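Local atomic coordinates of putative sulfurtransferase DsrE (PDB entry 2HY5), a protein that is a putative sulfurtransferase and sulfur carrier that may take part in the oxidation of intracellular sulfur, in a complex with DsrF and DsrH. Residues Ala68-Val79 with Lys106-Gln114; Met1-Gly10 with His32-Gly43. All coordinates share one frame; numbering follows the deposited sequence.

Contact 1 of 2, residues Ala68-Val79 with Lys106-Gln114; sequences AEQYELDMVVCV and KFRISGLGQ
Arg108 lays its guanidinium group side-on against the carboxylate of Asp74, the two planes only 7° apart. Arg108 NE donates to Asp74 OD1 at 2.7 Å and Arg108 NH2 to Asp74 OD2 at 2.9 Å; both oxygens offer their syn lone pairs, and the N-H bonds point almost straight at them. A carboxylate suits the place because its two oxygens match NE and NH2, and a CG anti to the backbone N (chi1 -177°) swings it toward the extended arginine chain. NH2 also donates to OE1 of Gln114, in the guanidinium plane, while Val76 CG2 sits over one face, 3.4 Å from Arg108 NH2. With hydrogen bonds along its edge and a valine methyl over one face, the group has little freedom to turn.

Behind this polar pair the backbones run as parallel strands: Val77 N donates to Arg108 O, and Val77 O accepts from Ser110 N. On the face of Val77 the beta-branched residues interlock: Ile109 CD1 presses on Val77 CB at 3.5 Å, a tight fit, and Ile109 CG2 crosses to Val79. Met75, flexible enough to bend at chi2 and chi3, packs its CE 3.7 Å from Phe107 CE2, and Met75 SD lies obliquely 5.2 Å from the Phe107 ring centroid, a Met-aromatic contact. Farther out, Lys106 NZ reaches Glu69 OE1 at 2.8 Å in a salt bridge that ties the helix end to the loop before strand 108-110.

At the other end Cys78, by similarity the persulfide-forming cysteine, is the N-cap of helix 79-85, and its SG lies 3.9 Å from Leu112 CD1. Strand 108-110 is outermost in the parallel sheet of this chain; strand 75-78 separates it from strand 33-39, and Trp64 of helix 60-71 packs on both Met75 and Phe107.

Contact 2 of 2, residues Met1-Gly10 with His32-Gly43; sequences MKFALQINEG and HEIFRVFFYHDG
With CG anti to the carbonyl carbon in both residues (chi1 -74° in Phe3, -69° in His32), the two rings lean together, the edge of Phe3 toward the face of His32 in a T-shaped pair with planes at 82°. This is the opening end of a beta-alpha-beta unit, in which helix 16-29 carries the chain from strand 2-7 to its parallel neighbour, strand 33-39. The imidazole suits its place because it offers both a face and a nitrogen acceptor: the terminal amine Met1 N donates to His32 ND1 at 2.8 Å, somewhat tilted from the ring plane. A leucine in place of His32 would probably leave this amine without its acceptor and the edge of Phe3 without an aromatic face. Met1 and His32 also pack on the DsrH chain.

Between the strands the register slips by one residue at a beta bulge after Phe3, whose O takes the amide of Phe35; the regular pattern resumes with Leu5 N to Arg36 O at 3.0 Å and a nearly straight Phe38 N to Leu5 O bond. Apolar side chains fill the face turned to helix 16-29. Leu5 CD1 meets Ile34 CD1 at 4.1 Å, and Ala20 and Ala24 of the helix, being small, let Ile7, Leu5 and Ile34 approach closely. Ile7 lies alongside Phe39, pointing the same way, Ile7 CD1 3.4 Å from Phe39 CE2.

Toward the carboxyl ends polar side chains bond to the DsrF chain: His41 ND1 and Tyr40 OH both bond to its Glu24. Asn8 stands beside His41, its amide plane nearly perpendicular to the imidazole, and Asn8 CB touches the ring edge at His41 CD2, 3.4 Å away. Gln6 NE2 donates to Asn8 OD1 at 2.8 Å, in the carbonyl plane and on a lone pair.

How the contacts relate
Contact 2 closes before contact 1 opens along the chain, with helix 60-71 leading from one to the other, and their centres lie about 9 Å apart. Both belong to one parallel sheet, ordered 108-110, 75-78, 33-39, 2-7, 124-128, so strands 33-39 and 75-78 are the seam between them. A salt bridge crosses it, Arg36 NE to Asp74 OD2 at 2.7 Å, which gives the carboxylate held by Arg108 a second arginine. At the carboxyl ends of the strands, Tyr40 CE1 packs 3.5 Å from Cys78 SG. The two contacts thus jointly shape the surroundings of the probable persulfide cysteine, beside the DsrF chain.

Contact 1 of 2, residues Ala68-Val79 with Lys106-Gln114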
loop_
_atom_site.group_PDB
_atom_site.type_symbol
_atom_site.label_atom_id
_atom_site.label_comp_id
_atom_site.label_asym_id
_atom_site.label_seq_id
_atom_site.Cartn_x
_atom_site.Cartn_y
_atom_site.Cartn_z
ATOM N N ALA A 68 -15.929 -18.043 -11.355
ATOM C CA ALA A 68 -16.192 -19.125 -10.412
ATOM C C ALA A 68 -17.341 -20.006 -10.905
ATOM O O ALA A 68 -17.314 -21.226 -10.738
ATOM C CB ALA A 68 -16.518 -18.551 -9.027
ATOM N N GLU A 69 -18.343 -19.385 -11.517
ATOM C CA GLU A 69 -19.492 -20.126 -12.030
ATOM C C GLU A 69 -19.059 -21.034 -13.175
ATOM O O GLU A 69 -19.358 -22.232 -13.184
ATOM C CB GLU A 69 -20.572 -19.155 -12.517
ATOM C CG GLU A 69 -21.787 -19.828 -13.146
ATOM C CD GLU A 69 -22.552 -20.704 -12.169
ATOM O OE1 GLU A 69 -22.940 -20.201 -11.092
ATOM O OE2 GLU A 69 -22.776 -21.894 -12.479
ATOM N N GLN A 70 -18.334 -20.457 -14.125
ATOM C CA GLN A 70 -17.856 -21.190 -15.293
ATOM C C GLN A 70 -16.902 -22.339 -14.979
ATOM O O GLN A 70 -16.992 -23.402 -15.593
ATOM C CB GLN A 70 -17.179 -20.224 -16.268
ATOM C CG GLN A 70 -16.497 -20.897 -17.447
ATOM C CD GLN A 70 -15.924 -19.895 -18.427
ATOM O OE1 GLN A 70 -15.645 -18.748 -18.063
ATOM N NE2 GLN A 70 -15.725 -20.323 -19.670
ATOM N N TYR A 71 -15.996 -22.132 -14.029
ATOM C CA TYR A 71 -15.022 -23.158 -13.675
ATOM C C TYR A 71 -15.239 -23.831 -12.323
ATOM O O TYR A 71 -14.419 -24.649 -11.899
ATOM C CB TYR A 71 -13.604 -22.570 -13.732
ATOM C CG TYR A 71 -13.148 -22.178 -15.122
ATOM C CD1 TYR A 71 -13.353 -20.885 -15.611
ATOM C CD2 TYR A 71 -12.521 -23.106 -15.955
ATOM C CE1 TYR A 71 -12.943 -20.530 -16.896
ATOM C CE2 TYR A 71 -12.108 -22.763 -17.232
ATOM C CZ TYR A 71 -12.321 -21.476 -17.699
ATOM O OH TYR A 71 -11.907 -21.139 -18.963
ATOM N N GLU A 72 -16.336 -23.495 -11.652
ATOM C CA GLU A 72 -16.659 -24.071 -10.346
ATOM C C GLU A 72 -15.512 -23.897 -9.350
ATOM O O GLU A 72 -15.028 -24.865 -8.759
ATOM C CB GLU A 72 -17.001 -25.558 -10.494
ATOM C CG GLU A 72 -18.203 -25.827 -11.395
ATOM C CD GLU A 72 -18.646 -27.279 -11.372
ATOM O OE1 GLU A 72 -18.974 -27.784 -10.277
ATOM O OE2 GLU A 72 -18.675 -27.917 -12.446
ATOM N N LEU A 73 -15.092 -22.651 -9.164
ATOM C CA LEU A 73 -13.993 -22.341 -8.259
ATOM C C LEU A 73 -14.432 -22.189 -6.806
ATOM O O LEU A 73 -15.530 -21.714 -6.522
ATOM C CB LEU A 73 -13.302 -21.050 -8.701
ATOM C CG LEU A 73 -12.757 -20.984 -10.130
ATOM C CD1 LEU A 73 -12.222 -19.584 -10.385
ATOM C CD2 LEU A 73 -11.666 -22.028 -10.333
ATOM N N ASP A 74 -13.559 -22.604 -5.895
ATOM C CA ASP A 74 -13.818 -22.490 -4.466
ATOM C C ASP A 74 -13.171 -21.176 -4.025
ATOM O O ASP A 74 -11.956 -21.094 -3.851
ATOM C CB ASP A 74 -13.204 -23.682 -3.722
ATOM C CG ASP A 74 -13.492 -23.657 -2.229
ATOM O OD1 ASP A 74 -14.574 -23.177 -1.836
ATOM O OD2 ASP A 74 -12.637 -24.130 -1.447
ATOM N N MET A 75 -13.998 -20.146 -3.875
ATOM C CA MET A 75 -13.533 -18.824 -3.474
ATOM C C MET A 75 -13.777 -18.687 -1.983
ATOM O O MET A 75 -14.924 -18.694 -1.530
ATOM C CB MET A 75 -14.316 -17.766 -4.238
ATOM C CG MET A 75 -14.437 -18.089 -5.706
ATOM S SD MET A 75 -13.477 -16.973 -6.715
ATOM C CE MET A 75 -14.606 -15.878 -7.029
ATOM N N VAL A 76 -12.694 -18.554 -1.227
ATOM C CA VAL A 76 -12.792 -18.470 0.219
ATOM C C VAL A 76 -12.303 -17.142 0.778
ATOM O O VAL A 76 -11.268 -16.613 0.360
ATOM C CB VAL A 76 -11.993 -19.623 0.868
ATOM C CG1 VAL A 76 -12.241 -19.669 2.374
ATOM C CG2 VAL A 76 -12.383 -20.945 0.213
ATOM N N VAL A 77 -13.071 -16.614 1.724
ATOM C CA VAL A 77 -12.756 -15.354 2.393
ATOM C C VAL A 77 -12.458 -15.634 3.864
ATOM O O VAL A 77 -13.262 -16.260 4.561
ATOM C CB VAL A 77 -13.945 -14.378 2.287
ATOM C CG1 VAL A 77 -13.653 -13.100 3.051
ATOM C CG2 VAL A 77 -14.233 -14.080 0.819
ATOM N N CYS A 78 -11.299 -15.178 4.336
ATOM C CA CYS A 78 -10.894 -15.387 5.722
ATOM C C CYS A 78 -11.875 -14.752 6.706
ATOM O O CYS A 78 -12.157 -13.556 6.628
ATOM C CB CYS A 78 -9.505 -14.801 5.961
ATOM S SG CYS A 78 -8.957 -14.964 7.667
ATOM N N VAL A 79 -12.378 -15.548 7.642
ATOM C CA VAL A 79 -13.336 -15.041 8.621
ATOM C C VAL A 79 -12.760 -13.966 9.542
ATOM O O VAL A 79 -13.422 -12.968 9.823
ATOM C CB VAL A 79 -13.916 -16.193 9.482
ATOM C CG1 VAL A 79 -12.817 -16.838 10.315
ATOM C CG2 VAL A 79 -15.023 -15.662 10.373
ATOM N N LYS A 106 -21.528 -16.185 -4.226
ATOM C CA LYS A 106 -20.566 -17.117 -4.812
ATOM C C LYS A 106 -19.336 -17.341 -3.929
ATOM O O LYS A 106 -18.570 -18.286 -4.139
ATOM C CB LYS A 106 -20.119 -16.626 -6.192
ATOM C CG LYS A 106 -20.886 -17.250 -7.348
ATOM C CD LYS A 106 -20.672 -18.761 -7.383
ATOM C CE LYS A 106 -21.416 -19.405 -8.538
ATOM N NZ LYS A 106 -22.872 -19.113 -8.471
ATOM N N PHE A 107 -19.144 -16.471 -2.944
ATOM C CA PHE A 107 -18.003 -16.584 -2.042
ATOM C C PHE A 107 -18.425 -17.214 -0.717
ATOM O O PHE A 107 -19.583 -17.119 -0.315
ATOM C CB PHE A 107 -17.415 -15.199 -1.735
ATOM C CG PHE A 107 -16.930 -14.444 -2.944
ATOM C CD1 PHE A 107 -17.827 -13.927 -3.873
ATOM C CD2 PHE A 107 -15.569 -14.211 -3.126
ATOM C CE1 PHE A 107 -17.376 -13.182 -4.958
ATOM C CE2 PHE A 107 -15.111 -13.469 -4.204
ATOM C CZ PHE A 107 -16.015 -12.955 -5.124
ATOM N N ARG A 108 -17.482 -17.854 -0.036
ATOM C CA ARG A 108 -17.782 -18.437 1.264
ATOM C C ARG A 108 -16.771 -17.949 2.293
ATOM O O ARG A 108 -15.599 -17.759 1.977
ATOM C CB ARG A 108 -17.782 -19.973 1.200
ATOM C CG ARG A 108 -16.424 -20.653 1.017
ATOM C CD ARG A 108 -16.613 -22.178 0.907
ATOM N NE ARG A 108 -15.364 -22.912 0.699
ATOM C CZ ARG A 108 -14.570 -23.349 1.674
ATOM N NH1 ARG A 108 -14.883 -23.138 2.944
ATOM N NH2 ARG A 108 -13.449 -23.995 1.377
ATOM N N ILE A 109 -17.243 -17.708 3.512
ATOM C CA ILE A 109 -16.380 -17.263 4.604
ATOM C C ILE A 109 -15.924 -18.491 5.375
ATOM O O ILE A 109 -16.742 -19.301 5.806
ATOM C CB ILE A 109 -17.136 -16.312 5.571
ATOM C CG1 ILE A 109 -16.958 -14.858 5.136
ATOM C CG2 ILE A 109 -16.590 -16.454 6.986
ATOM C CD1 ILE A 109 -17.120 -14.619 3.675
ATOM N N SER A 110 -14.618 -18.639 5.544
ATOM C CA SER A 110 -14.103 -19.787 6.270
ATOM C C SER A 110 -12.805 -19.473 7.000
ATOM O O SER A 110 -12.310 -18.347 6.954
ATOM C CB SER A 110 -13.892 -20.957 5.311
ATOM O OG SER A 110 -13.700 -22.153 6.039
ATOM N N GLY A 111 -12.259 -20.484 7.669
ATOM C CA GLY A 111 -11.030 -20.309 8.424
ATOM C C GLY A 111 -9.753 -20.186 7.615
ATOM O O GLY A 111 -9.666 -20.624 6.465
ATOM N N LEU A 112 -8.746 -19.588 8.244
ATOM C CA LEU A 112 -7.450 -19.382 7.622
ATOM C C LEU A 112 -6.818 -20.732 7.292
ATOM O O LEU A 112 -5.956 -20.832 6.414
ATOM C CB LEU A 112 -6.555 -18.583 8.577
ATOM C CG LEU A 112 -5.329 -17.854 8.026
ATOM C CD1 LEU A 112 -5.715 -17.017 6.818
ATOM C CD2 LEU A 112 -4.742 -16.965 9.126
ATOM N N GLY A 113 -7.250 -21.774 7.997
ATOM C CA GLY A 113 -6.724 -23.103 7.738
ATOM C C GLY A 113 -6.986 -23.570 6.312
ATOM O O GLY A 113 -6.289 -24.454 5.804
ATOM N N GLN A 114 -7.989 -22.986 5.661
ATOM C CA GLN A 114 -8.313 -23.349 4.284
ATOM C C GLN A 114 -7.208 -22.875 3.343
ATOM O O GLN A 114 -7.020 -23.429 2.260
ATOM C CB GLN A 114 -9.653 -22.733 3.860
ATOM C CG GLN A 114 -10.856 -23.218 4.663
ATOM C CD GLN A 114 -11.072 -24.715 4.541
ATOM O OE1 GLN A 114 -11.441 -25.220 3.477
ATOM N NE2 GLN A 114 -10.835 -25.436 5.632
HETATM O O HOH W 1 -16.759 -20.198 -3.089
#

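Contact 2 of 2, residues Met1-Gly10 with His32-Gly43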
loop_
_atom_site.group_PDB
_atom_site.type_symbol
_atom_site.label_atom_id
_atom_site.label_comp_id
_atom_site.label_asym_id
_atom_site.label_seq_id
_atom_site.Cartn_x
_atom_site.Cartn_y
_atom_site.Cartn_z
ATOM N N MET A 1 -1.260 -28.779 -13.660
ATOM C CA MET A 1 -0.943 -28.687 -12.209
ATOM C C MET A 1 -2.086 -28.038 -11.438
ATOM O O MET A 1 -3.030 -27.517 -12.034
ATOM C CB MET A 1 0.338 -27.876 -11.993
ATOM C CG MET A 1 1.582 -28.492 -12.608
ATOM S SD MET A 1 3.089 -27.678 -12.046
ATOM C CE MET A 1 3.680 -28.869 -10.834
ATOM N N LYS A 2 -1.992 -28.083 -10.112
ATOM C CA LYS A 2 -2.999 -27.501 -9.228
ATOM C C LYS A 2 -2.439 -26.232 -8.580
ATOM O O LYS A 2 -1.325 -26.234 -8.060
ATOM C CB LYS A 2 -3.381 -28.494 -8.127
ATOM C CG LYS A 2 -3.866 -29.844 -8.624
ATOM C CD LYS A 2 -4.199 -30.751 -7.447
ATOM C CE LYS A 2 -4.689 -32.114 -7.900
ATOM N NZ LYS A 2 -4.989 -33.001 -6.741
ATOM N N PHE A 3 -3.229 -25.164 -8.610
ATOM C CA PHE A 3 -2.833 -23.873 -8.044
ATOM C C PHE A 3 -3.641 -23.446 -6.834
ATOM O O PHE A 3 -4.829 -23.739 -6.726
ATOM C CB PHE A 3 -3.007 -22.759 -9.078
ATOM C CG PHE A 3 -1.980 -22.757 -10.161
ATOM C CD1 PHE A 3 -0.726 -22.195 -9.944
ATOM C CD2 PHE A 3 -2.266 -23.310 -11.405
ATOM C CE1 PHE A 3 0.235 -22.185 -10.957
ATOM C CE2 PHE A 3 -1.316 -23.304 -12.421
ATOM C CZ PHE A 3 -0.064 -22.742 -12.198
ATOM N N ALA A 4 -2.972 -22.735 -5.934
ATOM C CA ALA A 4 -3.611 -22.159 -4.762
ATOM C C ALA A 4 -3.305 -20.680 -4.974
ATOM O O ALA A 4 -2.139 -20.302 -5.079
ATOM C CB ALA A 4 -2.955 -22.661 -3.483
ATOM N N LEU A 5 -4.337 -19.848 -5.080
ATOM C CA LEU A 5 -4.119 -18.417 -5.286
ATOM C C LEU A 5 -4.517 -17.631 -4.047
ATOM O O LEU A 5 -5.573 -17.863 -3.470
ATOM C CB LEU A 5 -4.929 -17.911 -6.484
ATOM C CG LEU A 5 -4.707 -18.614 -7.826
ATOM C CD1 LEU A 5 -5.504 -17.894 -8.903
ATOM C CD2 LEU A 5 -3.228 -18.629 -8.183
ATOM N N GLN A 6 -3.660 -16.697 -3.648
ATOM C CA GLN A 6 -3.904 -15.867 -2.480
ATOM C C GLN A 6 -3.936 -14.413 -2.941
ATOM O O GLN A 6 -3.038 -13.974 -3.660
ATOM C CB GLN A 6 -2.780 -16.070 -1.457
ATOM C CG GLN A 6 -3.031 -15.418 -0.099
ATOM C CD GLN A 6 -1.814 -15.504 0.811
ATOM O OE1 GLN A 6 -1.134 -16.530 0.864
ATOM N NE2 GLN A 6 -1.561 -14.435 1.564
ATOM N N ILE A 7 -4.976 -13.682 -2.545
ATOM C CA ILE A 7 -5.124 -12.275 -2.913
ATOM C C ILE A 7 -5.194 -11.475 -1.615
ATOM O O ILE A 7 -6.079 -11.702 -0.791
ATOM C CB ILE A 7 -6.395 -12.070 -3.764
ATOM C CG1 ILE A 7 -6.272 -12.896 -5.054
ATOM C CG2 ILE A 7 -6.580 -10.592 -4.104
ATOM C CD1 ILE A 7 -7.519 -12.942 -5.886
ATOM N N ASN A 8 -4.258 -10.540 -1.443
ATOM C CA ASN A 8 -4.158 -9.753 -0.213
ATOM C C ASN A 8 -4.667 -8.323 -0.222
ATOM O O ASN A 8 -4.625 -7.654 0.813
ATOM C CB ASN A 8 -2.702 -9.692 0.256
ATOM C CG ASN A 8 -2.070 -11.059 0.405
ATOM O OD1 ASN A 8 -2.743 -12.042 0.708
ATOM N ND2 ASN A 8 -0.759 -11.119 0.221
ATOM N N GLU A 9 -5.135 -7.841 -1.364
ATOM C CA GLU A 9 -5.593 -6.462 -1.431
ATOM C C GLU A 9 -7.017 -6.309 -1.914
ATOM O O GLU A 9 -7.541 -7.161 -2.630
ATOM C CB GLU A 9 -4.669 -5.660 -2.342
ATOM C CG GLU A 9 -3.204 -5.785 -1.988
ATOM C CD GLU A 9 -2.909 -5.401 -0.550
ATOM O OE1 GLU A 9 -3.588 -4.493 -0.025
ATOM O OE2 GLU A 9 -1.985 -5.995 0.047
ATOM N N GLY A 10 -7.625 -5.192 -1.527
ATOM C CA GLY A 10 -8.988 -4.910 -1.924
ATOM C C GLY A 10 -9.109 -4.574 -3.398
ATOM O O GLY A 10 -8.118 -4.228 -4.051
ATOM N N HIS A 32 -5.287 -26.109 -16.268
ATOM C CA HIS A 32 -4.757 -26.272 -14.922
ATOM C C HIS A 32 -5.893 -26.136 -13.931
ATOM O O HIS A 32 -6.893 -25.467 -14.197
ATOM C CB HIS A 32 -3.694 -25.216 -14.611
ATOM C CG HIS A 32 -2.427 -25.388 -15.387
ATOM N ND1 HIS A 32 -1.698 -26.556 -15.370
ATOM C CD2 HIS A 32 -1.747 -24.530 -16.185
ATOM C CE1 HIS A 32 -0.623 -26.413 -16.125
ATOM N NE2 HIS A 32 -0.630 -25.192 -16.630
ATOM N N GLU A 33 -5.739 -26.774 -12.781
ATOM C CA GLU A 33 -6.757 -26.706 -11.753
ATOM C C GLU A 33 -6.434 -25.622 -10.732
ATOM O O GLU A 33 -5.285 -25.460 -10.330
ATOM C CB GLU A 33 -6.852 -28.051 -11.037
ATOM C CG GLU A 33 -7.889 -28.100 -9.929
ATOM C CD GLU A 33 -7.850 -29.412 -9.166
ATOM O OE1 GLU A 33 -7.932 -30.478 -9.813
ATOM O OE2 GLU A 33 -7.738 -29.375 -7.919
ATOM N N ILE A 34 -7.445 -24.863 -10.335
ATOM C CA ILE A 34 -7.259 -23.856 -9.303
ATOM C C ILE A 34 -8.008 -24.477 -8.132
ATOM O O ILE A 34 -9.239 -24.490 -8.095
ATOM C CB ILE A 34 -7.877 -22.497 -9.694
ATOM C CG1 ILE A 34 -7.051 -21.873 -10.825
ATOM C CG2 ILE A 34 -7.903 -21.559 -8.483
ATOM C CD1 ILE A 34 -7.529 -20.509 -11.271
ATOM N N PHE A 35 -7.244 -25.036 -7.202
ATOM C CA PHE A 35 -7.791 -25.714 -6.038
ATOM C C PHE A 35 -8.595 -24.786 -5.136
ATOM O O PHE A 35 -9.597 -25.198 -4.550
ATOM C CB PHE A 35 -6.654 -26.354 -5.242
ATOM C CG PHE A 35 -7.116 -27.159 -4.065
ATOM C CD1 PHE A 35 -7.612 -28.446 -4.239
ATOM C CD2 PHE A 35 -7.061 -26.626 -2.784
ATOM C CE1 PHE A 35 -8.045 -29.195 -3.150
ATOM C CE2 PHE A 35 -7.493 -27.364 -1.687
ATOM C CZ PHE A 35 -7.985 -28.652 -1.869
ATOM N N ARG A 36 -8.156 -23.537 -5.027
ATOM C CA ARG A 36 -8.845 -22.574 -4.180
ATOM C C ARG A 36 -8.289 -21.170 -4.388
ATOM O O ARG A 36 -7.100 -21.001 -4.647
ATOM C CB ARG A 36 -8.685 -22.984 -2.710
ATOM C CG ARG A 36 -9.328 -22.054 -1.672
ATOM C CD ARG A 36 -9.346 -22.747 -0.306
ATOM N NE ARG A 36 -10.169 -23.951 -0.374
ATOM C CZ ARG A 36 -9.895 -25.103 0.233
ATOM N NH1 ARG A 36 -8.809 -25.237 0.979
ATOM N NH2 ARG A 36 -10.709 -26.137 0.064
ATOM N N VAL A 37 -9.172 -20.182 -4.306
ATOM C CA VAL A 37 -8.798 -18.780 -4.417
ATOM C C VAL A 37 -9.087 -18.271 -3.014
ATOM O O VAL A 37 -10.237 -18.274 -2.569
ATOM C CB VAL A 37 -9.682 -18.020 -5.428
ATOM C CG1 VAL A 37 -9.216 -16.573 -5.537
ATOM C CG2 VAL A 37 -9.619 -18.693 -6.787
ATOM N N PHE A 38 -8.042 -17.858 -2.310
ATOM C CA PHE A 38 -8.195 -17.403 -0.941
ATOM C C PHE A 38 -7.948 -15.907 -0.784
ATOM O O PHE A 38 -6.906 -15.398 -1.188
ATOM C CB PHE A 38 -7.242 -18.191 -0.038
ATOM C CG PHE A 38 -7.524 -18.031 1.423
ATOM C CD1 PHE A 38 -7.049 -16.928 2.123
ATOM C CD2 PHE A 38 -8.296 -18.972 2.096
ATOM C CE1 PHE A 38 -7.339 -16.763 3.475
ATOM C CE2 PHE A 38 -8.595 -18.820 3.447
ATOM C CZ PHE A 38 -8.117 -17.712 4.140
ATOM N N PHE A 39 -8.925 -15.211 -0.210
ATOM C CA PHE A 39 -8.807 -13.774 0.001
ATOM C C PHE A 39 -8.455 -13.488 1.452
ATOM O O PHE A 39 -9.163 -13.908 2.370
ATOM C CB PHE A 39 -10.109 -13.069 -0.388
ATOM C CG PHE A 39 -10.490 -13.259 -1.830
ATOM C CD1 PHE A 39 -11.233 -14.364 -2.229
ATOM C CD2 PHE A 39 -10.073 -12.354 -2.793
ATOM C CE1 PHE A 39 -11.562 -14.558 -3.573
ATOM C CE2 PHE A 39 -10.396 -12.538 -4.135
ATOM C CZ PHE A 39 -11.138 -13.644 -4.524
ATOM N N TYR A 40 -7.348 -12.776 1.650
ATOM C CA TYR A 40 -6.861 -12.443 2.985
ATOM C C TYR A 40 -6.573 -10.941 3.077
ATOM O O TYR A 40 -6.521 -10.259 2.057
ATOM C CB TYR A 40 -5.591 -13.247 3.285
ATOM C CG TYR A 40 -5.219 -13.293 4.746
ATOM C CD1 TYR A 40 -6.195 -13.482 5.727
ATOM C CD2 TYR A 40 -3.890 -13.172 5.154
ATOM C CE1 TYR A 40 -5.859 -13.548 7.074
ATOM C CE2 TYR A 40 -3.544 -13.242 6.502
ATOM C CZ TYR A 40 -4.533 -13.428 7.456
ATOM O OH TYR A 40 -4.207 -13.500 8.793
ATOM N N HIS A 41 -6.374 -10.436 4.292
ATOM C CA HIS A 41 -6.132 -9.002 4.497
ATOM C C HIS A 41 -7.283 -8.246 3.816
ATOM O O HIS A 41 -8.418 -8.719 3.817
ATOM C CB HIS A 41 -4.797 -8.567 3.874
ATOM C CG HIS A 41 -3.607 -9.342 4.353
ATOM N ND1 HIS A 41 -3.216 -9.380 5.675
ATOM C CD2 HIS A 41 -2.691 -10.074 3.673
ATOM C CE1 HIS A 41 -2.115 -10.098 5.789
ATOM N NE2 HIS A 41 -1.774 -10.531 4.588
ATOM N N ASP A 42 -6.994 -7.084 3.234
ATOM C CA ASP A 42 -8.021 -6.303 2.538
ATOM C C ASP A 42 -8.589 -7.077 1.351
ATOM O O ASP A 42 -9.575 -6.665 0.742
ATOM C CB ASP A 42 -7.447 -4.971 2.047
ATOM C CG ASP A 42 -7.609 -3.852 3.057
ATOM O OD1 ASP A 42 -8.129 -4.113 4.165
ATOM O OD2 ASP A 42 -7.216 -2.708 2.740
ATOM N N GLY A 43 -7.958 -8.201 1.026
ATOM C CA GLY A 43 -8.428 -9.022 -0.073
ATOM C C GLY A 43 -9.857 -9.484 0.144
ATOM O O GLY A 43 -10.583 -9.737 -0.816
HETATM O O HOH W 2 -6.869 -2.614 -0.200
#